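Local coordinates for protein Nadp(h)-dependent ketose reductase (Bemisia argentifolii, PDB 1E3J) that probably interconverts fructose and sorbitol with NADP(H) as coenzyme, as a zinc-containing member of the alcohol dehydrogenase family, at residues 217-222 / 230-235. Sequence-based numbering, arbitrary orientation. Where two conformers were deposited one is given.
Sequences LVVDPA and IERIRS
Arg232 reaches from its helix to the end of a β-strand and gives both terminal guanidinium nitrogens to one acceptor, the carbonyl oxygen of Val218, a worked example of an end-on, bifurcated guanidinium-carbonyl bond. Arg232 NH1 lies 2.7 Å from Val218 O and Arg232 NH2 2.8 Å from the same atom. The oxygen sits close to the guanidinium plane, at its edge, and because both nitrogens share it, neither hydrogen bond is straight (141° and 138° at hydrogen). CG of Arg232, anti to the backbone N, starts the chain away from that atom, and bends at chi2 (134°, off a staggered value) and chi3 then turn it. Val219 passes the arginine in the opposite direction, its CG2 3.7 Å from Arg232 NH2, and Leu217 CB lies 4.2 Å from Arg232 NH1. Glu224, in the connection between strand and helix, forms a salt bridge with Arg232 NH2. Both polar links belong to one of two modelled conformers, which a crystal neighbour may influence. Beside this grip Leu217 CD1 meets Ile233 CG1 at 4.0 Å as the two side chains cross obliquely. The contact lies in the Rossmann-type coenzyme domain: strand 215-218 is outermost in its parallel sheet, paired with strand 194-199 through Leu217, while helix 226-236 packs next to helix 251-260, which Ile230 and Pro221 both touch.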
ATOM      1  N   LEU A 217     -11.031 -11.839  28.924  1.00 47.42           N
ATOM      2  CA  LEU A 217     -11.844 -11.116  29.891  1.00 48.21           C
ATOM      3  C   LEU A 217     -13.306 -11.450  29.715  1.00 48.40           C
ATOM      4  O   LEU A 217     -13.802 -11.486  28.583  1.00 47.11           O
ATOM      5  CB  LEU A 217     -11.692  -9.623  29.696  1.00 48.46           C
ATOM      6  CG  LEU A 217     -10.286  -9.095  29.880  1.00 50.00           C
ATOM      7  CD1 LEU A 217     -10.164  -7.763  29.191  1.00 48.64           C
ATOM      8  CD2 LEU A 217      -9.978  -8.998  31.370  1.00 49.79           C
ATOM      9  N   VAL A 218     -13.991 -11.715  30.823  1.00 48.49           N
ATOM     10  CA  VAL A 218     -15.413 -11.992  30.746  1.00 47.78           C
ATOM     11  C   VAL A 218     -16.038 -10.609  30.624  1.00 47.82           C
ATOM     12  O   VAL A 218     -15.811  -9.741  31.460  1.00 48.88           O
ATOM     13  CB  VAL A 218     -15.930 -12.719  31.991  1.00 48.56           C
ATOM     14  CG1 VAL A 218     -17.426 -13.001  31.852  1.00 46.91           C
ATOM     15  CG2 VAL A 218     -15.194 -14.036  32.145  1.00 48.41           C
ATOM     16  N   VAL A 219     -16.790 -10.394  29.549  1.00 47.97           N
ATOM     17  CA  VAL A 219     -17.412  -9.109  29.294  1.00 47.76           C
ATOM     18  C   VAL A 219     -18.794  -9.310  28.703  1.00 49.23           C
ATOM     19  O   VAL A 219     -18.972 -10.093  27.779  1.00 50.84           O
ATOM     20  CB  VAL A 219     -16.541  -8.310  28.305  1.00 49.01           C
ATOM     21  CG1 VAL A 219     -17.256  -7.061  27.826  1.00 48.27           C
ATOM     22  CG2 VAL A 219     -15.230  -7.961  28.972  1.00 48.61           C
ATOM     23  N   ASP A 220     -19.777  -8.616  29.248  1.00 50.03           N
ATOM     24  CA  ASP A 220     -21.134  -8.707  28.740  1.00 52.13           C
ATOM     25  C   ASP A 220     -21.722  -7.310  28.820  1.00 53.45           C
ATOM     26  O   ASP A 220     -22.192  -6.883  29.865  1.00 54.34           O
ATOM     27  CB  ASP A 220     -21.991  -9.667  29.565  1.00 51.42           C
ATOM     28  CG  ASP A 220     -23.395  -9.768  29.017  1.00 53.17           C
ATOM     29  OD1 ASP A 220     -23.816  -8.775  28.374  1.00 52.67           O
ATOM     30  OD2 ASP A 220     -24.080 -10.808  29.223  1.00 52.36           O
ATOM     31  N   PRO A 221     -21.710  -6.585  27.699  1.00 54.84           N
ATOM     32  CA  PRO A 221     -22.223  -5.219  27.605  1.00 55.70           C
ATOM     33  C   PRO A 221     -23.719  -5.118  27.852  1.00 56.32           C
ATOM     34  O   PRO A 221     -24.279  -4.023  27.869  1.00 56.21           O
ATOM     35  CB  PRO A 221     -21.817  -4.797  26.194  1.00 56.09           C
ATOM     36  CG  PRO A 221     -21.946  -6.083  25.438  1.00 56.27           C
ATOM     37  CD  PRO A 221     -21.321  -7.099  26.370  1.00 54.86           C
ATOM     38  N   ALA A 222     -24.374  -6.252  28.032  1.00 55.98           N
ATOM     39  CA  ALA A 222     -25.799  -6.200  28.331  1.00 58.69           C
ATOM     40  C   ALA A 222     -25.936  -5.974  29.844  1.00 58.76           C
ATOM     41  O   ALA A 222     -26.985  -5.559  30.314  1.00 60.13           O
ATOM     42  CB  ALA A 222     -26.493  -7.523  27.929  1.00 58.97           C
ATOM     43  N   ILE A 230     -14.481  -0.797  28.960  1.00 47.70           N
ATOM     44  CA  ILE A 230     -13.309  -0.245  28.331  1.00 48.34           C
ATOM     45  C   ILE A 230     -12.115  -0.180  29.272  1.00 50.20           C
ATOM     46  O   ILE A 230     -11.043  -0.719  28.950  1.00 48.30           O
ATOM     47  CB  ILE A 230     -13.630   1.127  27.740  1.00 47.84           C
ATOM     48  CG1 ILE A 230     -14.401   0.912  26.424  1.00 49.77           C
ATOM     49  CG2 ILE A 230     -12.358   1.946  27.567  1.00 45.40           C
ATOM     50  CD1 ILE A 230     -14.858   2.224  25.722  1.00 51.39           C
ATOM     51  N   GLU A 231     -12.287   0.445  30.444  1.00 51.41           N
ATOM     52  CA  GLU A 231     -11.166   0.546  31.379  1.00 52.45           C
ATOM     53  C   GLU A 231     -10.614  -0.812  31.766  1.00 49.81           C
ATOM     54  O   GLU A 231      -9.421  -0.969  31.883  1.00 49.80           O
ATOM     55  CB  GLU A 231     -11.542   1.328  32.649  1.00 58.84           C
ATOM     56  CG  GLU A 231     -10.377   1.436  33.663  1.00 63.82           C
ATOM     57  CD  GLU A 231      -9.059   1.928  33.032  1.00 68.37           C
ATOM     58  OE1 GLU A 231      -9.070   2.978  32.330  1.00 70.97           O
ATOM     59  OE2 GLU A 231      -8.006   1.269  33.248  1.00 69.39           O
ATOM     60  N   ARG A 232     -11.487  -1.778  31.939  0.50 49.06           N
ATOM     61  CA  ARG A 232     -11.046  -3.107  32.288  0.50 48.78           C
ATOM     62  C   ARG A 232     -10.093  -3.590  31.184  0.50 49.94           C
ATOM     63  O   ARG A 232      -9.032  -4.156  31.450  0.50 50.27           O
ATOM     64  CB  ARG A 232     -12.261  -4.029  32.415  0.50 45.99           C
ATOM     65  CG  ARG A 232     -11.915  -5.457  32.775  0.50 44.26           C
ATOM     66  CD  ARG A 232     -12.828  -5.962  33.882  0.50 40.10           C
ATOM     67  NE  ARG A 232     -14.195  -6.059  33.423  0.50 35.02           N
ATOM     68  CZ  ARG A 232     -14.733  -7.169  32.961  0.50 34.07           C
ATOM     69  NH1 ARG A 232     -14.007  -8.287  32.911  0.50 34.39           N
ATOM     70  NH2 ARG A 232     -15.984  -7.150  32.527  0.50 29.63           N
ATOM     71  N   ILE A 233     -10.466  -3.342  29.935  1.00 51.41           N
ATOM     72  CA  ILE A 233      -9.641  -3.764  28.799  1.00 51.70           C
ATOM     73  C   ILE A 233      -8.361  -2.933  28.728  1.00 53.98           C
ATOM     74  O   ILE A 233      -7.280  -3.463  28.480  1.00 55.64           O
ATOM     75  CB  ILE A 233     -10.382  -3.615  27.454  1.00 48.44           C
ATOM     76  CG1 ILE A 233     -11.638  -4.479  27.450  1.00 47.10           C
ATOM     77  CG2 ILE A 233      -9.442  -3.973  26.305  1.00 47.44           C
ATOM     78  CD1 ILE A 233     -12.786  -3.946  26.565  1.00 41.90           C
ATOM     79  N   ARG A 234      -8.472  -1.632  28.936  1.00 56.27           N
ATOM     80  CA  ARG A 234      -7.290  -0.788  28.852  1.00 60.15           C
ATOM     81  C   ARG A 234      -6.291  -1.178  29.920  1.00 60.72           C
ATOM     82  O   ARG A 234      -5.080  -1.202  29.682  1.00 60.65           O
ATOM     83  CB  ARG A 234      -7.677   0.677  29.014  1.00 62.18           C
ATOM     84  CG  ARG A 234      -6.593   1.671  28.621  1.00 66.22           C
ATOM     85  CD  ARG A 234      -7.039   3.095  28.994  1.00 69.68           C
ATOM     86  NE  ARG A 234      -8.326   3.445  28.384  1.00 70.45           N
ATOM     87  CZ  ARG A 234      -8.458   4.257  27.338  1.00 72.45           C
ATOM     88  NH1 ARG A 234      -7.378   4.817  26.785  1.00 71.91           N
ATOM     89  NH2 ARG A 234      -9.665   4.494  26.826  1.00 72.55           N
ATOM     90  N   SER A 235      -6.801  -1.526  31.092  1.00 61.91           N
ATOM     91  CA  SER A 235      -5.920  -1.881  32.188  1.00 63.90           C
ATOM     92  C   SER A 235      -5.280  -3.247  32.019  1.00 65.03           C
ATOM     93  O   SER A 235      -4.246  -3.526  32.625  1.00 66.78           O
ATOM     94  CB  SER A 235      -6.684  -1.854  33.506  1.00 64.60           C
ATOM     95  OG  SER A 235      -7.164  -3.148  33.820  1.00 67.12           O
TER